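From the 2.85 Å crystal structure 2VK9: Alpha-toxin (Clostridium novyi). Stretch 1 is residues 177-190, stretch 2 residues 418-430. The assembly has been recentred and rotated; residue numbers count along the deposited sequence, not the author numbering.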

ATOM      1  N   ARG A 177      -2.486  28.659  -2.725  1.00 57.20           N
ATOM      2  CA  ARG A 177      -1.222  27.976  -2.998  1.00 55.80           C
ATOM      3  C   ARG A 177      -1.405  26.854  -4.015  1.00 55.37           C
ATOM      4  O   ARG A 177      -0.563  26.677  -4.898  1.00 55.56           O
ATOM      5  CB  ARG A 177      -0.589  27.428  -1.719  1.00 55.49           C
ATOM      6  CG  ARG A 177       0.826  26.921  -1.927  1.00 53.98           C
ATOM      7  CD  ARG A 177       1.474  26.456  -0.642  1.00 51.75           C
ATOM      8  NE  ARG A 177       0.976  25.158  -0.191  1.00 50.56           N
ATOM      9  CZ  ARG A 177       1.461  24.487   0.855  1.00 50.17           C
ATOM     10  NH1 ARG A 177       2.465  24.980   1.568  1.00 49.73           N
ATOM     11  NH2 ARG A 177       0.947  23.315   1.194  1.00 50.17           N
ATOM     12  N   MET A 178      -2.511  26.116  -3.896  1.00 54.40           N
ATOM     13  CA  MET A 178      -2.809  25.007  -4.798  1.00 53.51           C
ATOM     14  C   MET A 178      -3.024  25.464  -6.235  1.00 52.76           C
ATOM     15  O   MET A 178      -2.625  24.769  -7.175  1.00 52.69           O
ATOM     16  CB  MET A 178      -4.025  24.219  -4.310  1.00 53.62           C
ATOM     17  CG  MET A 178      -4.389  22.998  -5.174  1.00 54.28           C
ATOM     18  SD  MET A 178      -3.188  21.640  -5.154  1.00 55.44           S
ATOM     19  CE  MET A 178      -2.977  21.462  -3.383  1.00 55.68           C
ATOM     20  N   LYS A 179      -3.656  26.623  -6.403  1.00 51.86           N
ATOM     21  CA  LYS A 179      -3.894  27.184  -7.734  1.00 51.15           C
ATOM     22  C   LYS A 179      -2.565  27.360  -8.453  1.00 49.94           C
ATOM     23  O   LYS A 179      -2.471  27.154  -9.661  1.00 49.77           O
ATOM     24  CB  LYS A 179      -4.614  28.539  -7.650  1.00 51.31           C
ATOM     25  CG  LYS A 179      -6.052  28.494  -7.130  1.00 51.70           C
ATOM     26  CD  LYS A 179      -6.726  29.864  -7.291  1.00 52.11           C
ATOM     27  CE  LYS A 179      -7.971  30.030  -6.398  1.00 53.90           C
ATOM     28  NZ  LYS A 179      -8.347  31.475  -6.234  1.00 54.02           N
ATOM     29  N   LEU A 180      -1.543  27.730  -7.686  1.00 48.69           N
ATOM     30  CA  LEU A 180      -0.212  27.977  -8.214  1.00 47.64           C
ATOM     31  C   LEU A 180       0.587  26.676  -8.378  1.00 47.06           C
ATOM     32  O   LEU A 180       1.271  26.487  -9.395  1.00 46.83           O
ATOM     33  CB  LEU A 180       0.529  28.966  -7.312  1.00 47.58           C
ATOM     34  CG  LEU A 180       1.825  29.588  -7.835  1.00 47.50           C
ATOM     35  CD1 LEU A 180       1.552  30.493  -9.028  1.00 47.84           C
ATOM     36  CD2 LEU A 180       2.545  30.345  -6.727  1.00 47.41           C
ATOM     37  N   ILE A 181       0.502  25.794  -7.378  1.00 46.15           N
ATOM     38  CA  ILE A 181       1.081  24.446  -7.464  1.00 45.25           C
ATOM     39  C   ILE A 181       0.565  23.708  -8.698  1.00 44.95           C
ATOM     40  O   ILE A 181       1.334  23.046  -9.388  1.00 44.83           O
ATOM     41  CB  ILE A 181       0.833  23.616  -6.183  1.00 45.16           C
ATOM     42  CG1 ILE A 181       1.704  24.145  -5.042  1.00 44.87           C
ATOM     43  CG2 ILE A 181       1.133  22.140  -6.423  1.00 44.88           C
ATOM     44  CD1 ILE A 181       1.408  23.536  -3.681  1.00 45.03           C
ATOM     45  N   TYR A 182      -0.728  23.839  -8.982  1.00 44.57           N
ATOM     46  CA  TYR A 182      -1.299  23.289 -10.208  1.00 44.45           C
ATOM     47  C   TYR A 182      -0.535  23.780 -11.430  1.00 45.13           C
ATOM     48  O   TYR A 182      -0.154  22.980 -12.272  1.00 45.59           O
ATOM     49  CB  TYR A 182      -2.791  23.632 -10.330  1.00 43.65           C
ATOM     50  CG  TYR A 182      -3.448  23.158 -11.611  1.00 42.09           C
ATOM     51  CD1 TYR A 182      -3.913  21.854 -11.734  1.00 41.39           C
ATOM     52  CD2 TYR A 182      -3.607  24.014 -12.697  1.00 40.82           C
ATOM     53  CE1 TYR A 182      -4.524  21.413 -12.909  1.00 40.87           C
ATOM     54  CE2 TYR A 182      -4.212  23.580 -13.880  1.00 40.47           C
ATOM     55  CZ  TYR A 182      -4.669  22.279 -13.974  1.00 40.92           C
ATOM     56  OH  TYR A 182      -5.269  21.836 -15.130  1.00 41.41           O
ATOM     57  N   ARG A 183      -0.311  25.089 -11.518  1.00 45.90           N
ATOM     58  CA  ARG A 183       0.384  25.686 -12.664  1.00 46.81           C
ATOM     59  C   ARG A 183       1.819  25.177 -12.820  1.00 46.66           C
ATOM     60  O   ARG A 183       2.283  24.956 -13.943  1.00 46.84           O
ATOM     61  CB  ARG A 183       0.378  27.218 -12.562  1.00 47.34           C
ATOM     62  CG  ARG A 183      -0.715  27.898 -13.363  1.00 49.48           C
ATOM     63  CD  ARG A 183      -0.818  29.369 -12.991  1.00 53.90           C
ATOM     64  NE  ARG A 183      -1.841  30.049 -13.788  1.00 56.80           N
ATOM     65  CZ  ARG A 183      -2.695  30.957 -13.311  1.00 57.91           C
ATOM     66  NH1 ARG A 183      -2.670  31.301 -12.024  1.00 57.77           N
ATOM     67  NH2 ARG A 183      -3.592  31.510 -14.126  1.00 58.20           N
ATOM     68  N   TYR A 184       2.510  25.007 -11.694  1.00 46.43           N
ATOM     69  CA  TYR A 184       3.858  24.473 -11.686  1.00 46.43           C
ATOM     70  C   TYR A 184       3.857  23.058 -12.238  1.00 46.70           C
ATOM     71  O   TYR A 184       4.634  22.734 -13.136  1.00 46.83           O
ATOM     72  CB  TYR A 184       4.440  24.482 -10.271  1.00 46.30           C
ATOM     73  CG  TYR A 184       4.761  25.857  -9.711  1.00 46.55           C
ATOM     74  CD1 TYR A 184       4.874  26.060  -8.335  1.00 46.82           C
ATOM     75  CD2 TYR A 184       4.960  26.951 -10.549  1.00 46.66           C
ATOM     76  CE1 TYR A 184       5.180  27.317  -7.810  1.00 46.32           C
ATOM     77  CE2 TYR A 184       5.262  28.206 -10.035  1.00 46.73           C
ATOM     78  CZ  TYR A 184       5.370  28.384  -8.666  1.00 46.45           C
ATOM     79  OH  TYR A 184       5.670  29.634  -8.164  1.00 46.58           O
ATOM     80  N   LYS A 185       2.960  22.227 -11.710  1.00 47.06           N
ATOM     81  CA  LYS A 185       2.841  20.830 -12.125  1.00 47.34           C
ATOM     82  C   LYS A 185       2.508  20.749 -13.601  1.00 47.73           C
ATOM     83  O   LYS A 185       2.974  19.853 -14.303  1.00 48.00           O
ATOM     84  CB  LYS A 185       1.760  20.116 -11.312  1.00 47.15           C
ATOM     85  CG  LYS A 185       2.114  19.912  -9.857  1.00 47.40           C
ATOM     86  CD  LYS A 185       1.012  19.190  -9.116  1.00 48.17           C
ATOM     87  CE  LYS A 185       1.589  18.331  -8.000  1.00 49.02           C
ATOM     88  NZ  LYS A 185       0.633  17.271  -7.541  1.00 50.07           N
ATOM     89  N   ARG A 186       1.709  21.700 -14.066  1.00 48.18           N
ATOM     90  CA  ARG A 186       1.249  21.697 -15.435  1.00 48.86           C
ATOM     91  C   ARG A 186       2.370  22.069 -16.394  1.00 49.54           C
ATOM     92  O   ARG A 186       2.457  21.526 -17.501  1.00 49.80           O
ATOM     93  CB  ARG A 186       0.054  22.624 -15.605  1.00 48.74           C
ATOM     94  CG  ARG A 186      -0.914  22.091 -16.626  1.00 49.05           C
ATOM     95  CD  ARG A 186      -2.052  23.035 -16.916  1.00 49.78           C
ATOM     96  NE  ARG A 186      -2.564  22.745 -18.249  1.00 51.19           N
ATOM     97  CZ  ARG A 186      -2.319  23.483 -19.329  1.00 51.92           C
ATOM     98  NH1 ARG A 186      -1.596  24.594 -19.240  1.00 52.84           N
ATOM     99  NH2 ARG A 186      -2.816  23.116 -20.502  1.00 52.23           N
ATOM    100  N   GLU A 187       3.238  22.979 -15.960  1.00 50.11           N
ATOM    101  CA  GLU A 187       4.377  23.392 -16.773  1.00 50.74           C
ATOM    102  C   GLU A 187       5.511  22.380 -16.735  1.00 50.19           C
ATOM    103  O   GLU A 187       6.255  22.239 -17.709  1.00 50.08           O
ATOM    104  CB  GLU A 187       4.855  24.782 -16.364  1.00 51.30           C
ATOM    105  CG  GLU A 187       3.962  25.879 -16.947  1.00 54.52           C
ATOM    106  CD  GLU A 187       4.430  27.282 -16.603  1.00 58.56           C
ATOM    107  OE1 GLU A 187       4.701  27.558 -15.402  1.00 59.94           O
ATOM    108  OE2 GLU A 187       4.516  28.112 -17.543  1.00 60.29           O
ATOM    109  N   LEU A 188       5.630  21.676 -15.612  1.00 49.82           N
ATOM    110  CA  LEU A 188       6.572  20.574 -15.501  1.00 49.29           C
ATOM    111  C   LEU A 188       6.176  19.452 -16.449  1.00 49.44           C
ATOM    112  O   LEU A 188       7.036  18.859 -17.085  1.00 49.49           O
ATOM    113  CB  LEU A 188       6.691  20.064 -14.057  1.00 49.10           C
ATOM    114  CG  LEU A 188       7.663  18.896 -13.818  1.00 48.35           C
ATOM    115  CD1 LEU A 188       9.120  19.300 -13.958  1.00 46.88           C
ATOM    116  CD2 LEU A 188       7.436  18.250 -12.479  1.00 48.64           C
ATOM    117  N   LYS A 189       4.881  19.176 -16.562  1.00 49.69           N
ATOM    118  CA  LYS A 189       4.425  18.132 -17.479  1.00 50.43           C
ATOM    119  C   LYS A 189       4.674  18.508 -18.933  1.00 50.38           C
ATOM    120  O   LYS A 189       5.013  17.653 -19.742  1.00 50.43           O
ATOM    121  CB  LYS A 189       2.947  17.777 -17.273  1.00 50.43           C
ATOM    122  CG  LYS A 189       2.571  16.449 -17.929  1.00 51.00           C
ATOM    123  CD  LYS A 189       1.059  16.278 -18.099  1.00 51.53           C
ATOM    124  CE  LYS A 189       0.739  15.025 -18.930  1.00 53.29           C
ATOM    125  NZ  LYS A 189       1.454  13.802 -18.422  1.00 53.66           N
ATOM    126  N   MET A 190       4.503  19.784 -19.261  1.00 50.57           N
ATOM    127  CA  MET A 190       4.842  20.278 -20.590  1.00 51.04           C
ATOM    128  C   MET A 190       6.318  20.045 -20.899  1.00 50.06           C
ATOM    129  O   MET A 190       6.654  19.551 -21.978  1.00 50.14           O
ATOM    130  CB  MET A 190       4.474  21.755 -20.736  1.00 51.06           C
ATOM    131  CG  MET A 190       3.071  21.982 -21.302  1.00 52.28           C
ATOM    132  SD  MET A 190       2.391  23.644 -21.000  1.00 53.74           S
ATOM    133  CE  MET A 190       3.508  24.691 -21.970  1.00 55.05           C
ATOM    134  N   GLU A 418      -6.945  14.380 -19.872  1.00 55.11           N
ATOM    135  CA  GLU A 418      -7.153  15.329 -20.955  1.00 56.19           C
ATOM    136  C   GLU A 418      -7.605  16.688 -20.418  1.00 56.09           C
ATOM    137  O   GLU A 418      -7.346  17.725 -21.031  1.00 56.04           O
ATOM    138  CB  GLU A 418      -8.145  14.791 -21.974  1.00 56.55           C
ATOM    139  CG  GLU A 418      -7.833  15.243 -23.388  1.00 59.43           C
ATOM    140  CD  GLU A 418      -8.992  14.977 -24.330  1.00 63.71           C
ATOM    141  OE1 GLU A 418      -9.332  13.769 -24.529  1.00 65.05           O
ATOM    142  OE2 GLU A 418      -9.567  15.979 -24.861  1.00 65.40           O
ATOM    143  N   LYS A 419      -8.257  16.676 -19.261  1.00 56.04           N
ATOM    144  CA  LYS A 419      -8.651  17.912 -18.600  1.00 56.32           C
ATOM    145  C   LYS A 419      -7.479  18.587 -17.874  1.00 56.38           C
ATOM    146  O   LYS A 419      -7.593  19.717 -17.407  1.00 56.52           O
ATOM    147  CB  LYS A 419      -9.839  17.672 -17.660  1.00 56.41           C
ATOM    148  CG  LYS A 419     -11.194  17.626 -18.373  1.00 56.97           C
ATOM    149  CD  LYS A 419     -11.455  16.268 -19.030  1.00 58.32           C
ATOM    150  CE  LYS A 419     -12.181  16.405 -20.372  1.00 58.75           C
ATOM    151  NZ  LYS A 419     -13.525  17.042 -20.270  1.00 58.86           N
ATOM    152  N   PHE A 420      -6.352  17.891 -17.778  1.00 56.45           N
ATOM    153  CA  PHE A 420      -5.136  18.478 -17.223  1.00 56.22           C
ATOM    154  C   PHE A 420      -4.367  19.102 -18.374  1.00 56.40           C
ATOM    155  O   PHE A 420      -3.673  20.102 -18.212  1.00 56.17           O
ATOM    156  CB  PHE A 420      -4.312  17.399 -16.521  1.00 55.99           C
ATOM    157  CG  PHE A 420      -3.089  17.914 -15.818  1.00 54.76           C
ATOM    158  CD1 PHE A 420      -3.194  18.566 -14.597  1.00 53.63           C
ATOM    159  CD2 PHE A 420      -1.826  17.717 -16.363  1.00 53.58           C
ATOM    160  CE1 PHE A 420      -2.058  19.034 -13.937  1.00 53.00           C
ATOM    161  CE2 PHE A 420      -0.694  18.180 -15.711  1.00 52.95           C
ATOM    162  CZ  PHE A 420      -0.810  18.838 -14.493  1.00 52.37           C
ATOM    163  N   LYS A 421      -4.521  18.489 -19.542  1.00 56.86           N
ATOM    164  CA  LYS A 421      -3.971  18.989 -20.790  1.00 57.56           C
ATOM    165  C   LYS A 421      -4.727  20.240 -21.275  1.00 58.05           C
ATOM    166  O   LYS A 421      -4.119  21.157 -21.838  1.00 57.83           O
ATOM    167  CB  LYS A 421      -4.010  17.878 -21.850  1.00 57.43           C
ATOM    168  CG  LYS A 421      -3.396  18.253 -23.178  1.00 57.87           C
ATOM    169  CD  LYS A 421      -3.134  17.039 -24.039  1.00 58.34           C
ATOM    170  CE  LYS A 421      -2.291  17.431 -25.240  1.00 58.46           C
ATOM    171  NZ  LYS A 421      -1.507  16.272 -25.737  1.00 58.59           N
ATOM    172  N   ILE A 422      -6.045  20.269 -21.051  1.00 58.57           N
ATOM    173  CA  ILE A 422      -6.869  21.398 -21.478  1.00 59.12           C
ATOM    174  C   ILE A 422      -6.864  22.525 -20.449  1.00 59.31           C
ATOM    175  O   ILE A 422      -6.357  23.612 -20.725  1.00 59.36           O
ATOM    176  CB  ILE A 422      -8.322  20.976 -21.849  1.00 59.11           C
ATOM    177  CG1 ILE A 422      -8.331  20.207 -23.175  1.00 59.37           C
ATOM    178  CG2 ILE A 422      -9.235  22.202 -21.976  1.00 59.50           C
ATOM    179  CD1 ILE A 422      -9.707  19.653 -23.582  1.00 59.42           C
ATOM    180  N   CYS A 423      -7.416  22.266 -19.269  1.00 59.68           N
ATOM    181  CA  CYS A 423      -7.623  23.316 -18.271  1.00 60.31           C
ATOM    182  C   CYS A 423      -6.336  24.046 -17.917  1.00 60.48           C
ATOM    183  O   CYS A 423      -5.375  23.434 -17.455  1.00 60.45           O
ATOM    184  CB  CYS A 423      -8.281  22.750 -17.013  1.00 60.29           C
ATOM    185  SG  CYS A 423      -9.877  21.959 -17.323  1.00 61.59           S
ATOM    186  N   GLU A 424      -6.337  25.358 -18.140  1.00 60.91           N
ATOM    187  CA  GLU A 424      -5.154  26.190 -17.937  1.00 61.54           C
ATOM    188  C   GLU A 424      -5.051  26.735 -16.508  1.00 61.20           C
ATOM    189  O   GLU A 424      -3.979  27.175 -16.081  1.00 61.39           O
ATOM    190  CB  GLU A 424      -5.133  27.327 -18.953  1.00 61.39           C
ATOM    191  CG  GLU A 424      -3.744  27.890 -19.227  1.00 62.67           C
ATOM    192  CD  GLU A 424      -3.762  29.087 -20.176  1.00 63.18           C
ATOM    193  OE1 GLU A 424      -4.747  29.241 -20.939  1.00 65.17           O
ATOM    194  OE2 GLU A 424      -2.782  29.870 -20.160  1.00 65.27           O
ATOM    195  N   THR A 425      -6.161  26.696 -15.776  1.00 60.99           N
ATOM    196  CA  THR A 425      -6.184  27.104 -14.368  1.00 60.81           C
ATOM    197  C   THR A 425      -6.855  26.033 -13.498  1.00 60.62           C
ATOM    198  O   THR A 425      -7.644  25.229 -13.994  1.00 60.74           O
ATOM    199  CB  THR A 425      -6.846  28.504 -14.176  1.00 60.83           C
ATOM    200  OG1 THR A 425      -7.077  28.748 -12.781  1.00 61.17           O
ATOM    201  CG2 THR A 425      -8.175  28.609 -14.925  1.00 60.94           C
ATOM    202  N   TYR A 426      -6.537  26.025 -12.206  1.00 60.39           N
ATOM    203  CA  TYR A 426      -7.041  24.996 -11.291  1.00 60.30           C
ATOM    204  C   TYR A 426      -8.549  25.060 -11.067  1.00 60.55           C
ATOM    205  O   TYR A 426      -9.199  24.020 -10.943  1.00 60.63           O
ATOM    206  CB  TYR A 426      -6.313  25.068  -9.950  1.00 60.12           C
ATOM    207  CG  TYR A 426      -6.606  23.915  -9.016  1.00 59.54           C
ATOM    208  CD1 TYR A 426      -6.416  22.592  -9.422  1.00 59.15           C
ATOM    209  CD2 TYR A 426      -7.052  24.146  -7.716  1.00 59.21           C
ATOM    210  CE1 TYR A 426      -6.671  21.529  -8.556  1.00 58.62           C
ATOM    211  CE2 TYR A 426      -7.313  23.091  -6.845  1.00 58.63           C
ATOM    212  CZ  TYR A 426      -7.117  21.788  -7.270  1.00 58.55           C
ATOM    213  OH  TYR A 426      -7.372  20.750  -6.410  1.00 58.24           O
ATOM    214  N   ASP A 427      -9.088  26.278 -10.995  1.00 60.69           N
ATOM    215  CA  ASP A 427     -10.524  26.504 -10.880  1.00 60.76           C
ATOM    216  C   ASP A 427     -11.221  25.796 -12.024  1.00 60.47           C
ATOM    217  O   ASP A 427     -12.148  25.013 -11.816  1.00 60.52           O
ATOM    218  CB  ASP A 427     -10.844  28.003 -10.959  1.00 61.24           C
ATOM    219  CG  ASP A 427     -10.558  28.754  -9.659  1.00 62.58           C
ATOM    220  OD1 ASP A 427     -10.554  28.134  -8.567  1.00 64.20           O
ATOM    221  OD2 ASP A 427     -10.355  29.988  -9.737  1.00 63.79           O
ATOM    222  N   SER A 428     -10.753  26.081 -13.234  1.00 60.21           N
ATOM    223  CA  SER A 428     -11.295  25.500 -14.452  1.00 60.05           C
ATOM    224  C   SER A 428     -11.098  23.984 -14.456  1.00 59.87           C
ATOM    225  O   SER A 428     -11.937  23.241 -14.985  1.00 59.75           O
ATOM    226  CB  SER A 428     -10.633  26.152 -15.674  1.00 60.12           C
ATOM    227  OG  SER A 428     -11.010  25.525 -16.891  1.00 60.40           O
ATOM    228  N   TYR A 429      -9.992  23.539 -13.851  1.00 59.63           N
ATOM    229  CA  TYR A 429      -9.676  22.117 -13.729  1.00 59.23           C
ATOM    230  C   TYR A 429     -10.723  21.371 -12.901  1.00 59.12           C
ATOM    231  O   TYR A 429     -11.308  20.411 -13.389  1.00 59.03           O
ATOM    232  CB  TYR A 429      -8.256  21.897 -13.171  1.00 59.14           C
ATOM    233  CG  TYR A 429      -7.956  20.450 -12.812  1.00 58.76           C
ATOM    234  CD1 TYR A 429      -7.597  19.521 -13.795  1.00 58.28           C
ATOM    235  CD2 TYR A 429      -8.052  20.007 -11.493  1.00 58.21           C
ATOM    236  CE1 TYR A 429      -7.335  18.191 -13.472  1.00 57.45           C
ATOM    237  CE2 TYR A 429      -7.798  18.681 -11.161  1.00 57.91           C
ATOM    238  CZ  TYR A 429      -7.439  17.778 -12.152  1.00 57.43           C
ATOM    239  OH  TYR A 429      -7.182  16.466 -11.812  1.00 56.83           O
ATOM    240  N   ILE A 430     -10.968  21.829 -11.670  1.00 59.09           N
ATOM    241  CA  ILE A 430     -11.886  21.140 -10.747  1.00 59.25           C
ATOM    242  C   ILE A 430     -13.364  21.305 -11.095  1.00 59.51           C
ATOM    243  O   ILE A 430     -14.207  20.609 -10.536  1.00 59.52           O
ATOM    244  CB  ILE A 430     -11.666  21.542  -9.263  1.00 59.11           C
ATOM    245  CG1 ILE A 430     -12.075  23.002  -9.024  1.00 59.08           C
ATOM    246  CG2 ILE A 430     -10.227  21.249  -8.831  1.00 58.85           C
ATOM    247  CD1 ILE A 430     -12.079  23.431  -7.547  1.00 59.40           C
TER

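A long helix packs nearly at right angles across a helix–loop–helix segment, joined by an aromatic cluster and by side-chain hydrogen bonds to backbone carbonyls. The axis of helix 177-190 lies at 99° to that of helix 418-422 and 88° to that of 426-430, and on the second stretch the contact is carried mainly by Phe420 and Tyr426, in the helices before and after the turn; the backbones come nearest at Lys179 and Tyr426, whose CA atoms are 5.2 Å apart.

Tyr182 is buried at the centre. Its ring reaches CD1 of Phe420 from CE1 at 3.6 Å and packs obliquely against Tyr426 and Tyr429, while CA of Tyr426 sits over one face. A tyrosine suits this place because its apolar ring ends in a donor: OH bonds to O of Cys423 at 2.8 Å, where the chain has left the helix and that carbonyl is turned toward the partner.

One turn on, Arg186 serves the end of the first helix, its NE donating to O of Phe420 (2.9 Å) and its NH2 to O of Lys421 (2.7 Å), both near the guanidinium plane. Its aliphatic CG meanwhile covers a face of the Phe420 ring, which fits among Tyr182, Lys185, Arg186 and Lys189. At the other end the unbranched, apolar side chain of Met178 packs on Tyr426, with Met178 CG 3.4 Å from Tyr426 CE2.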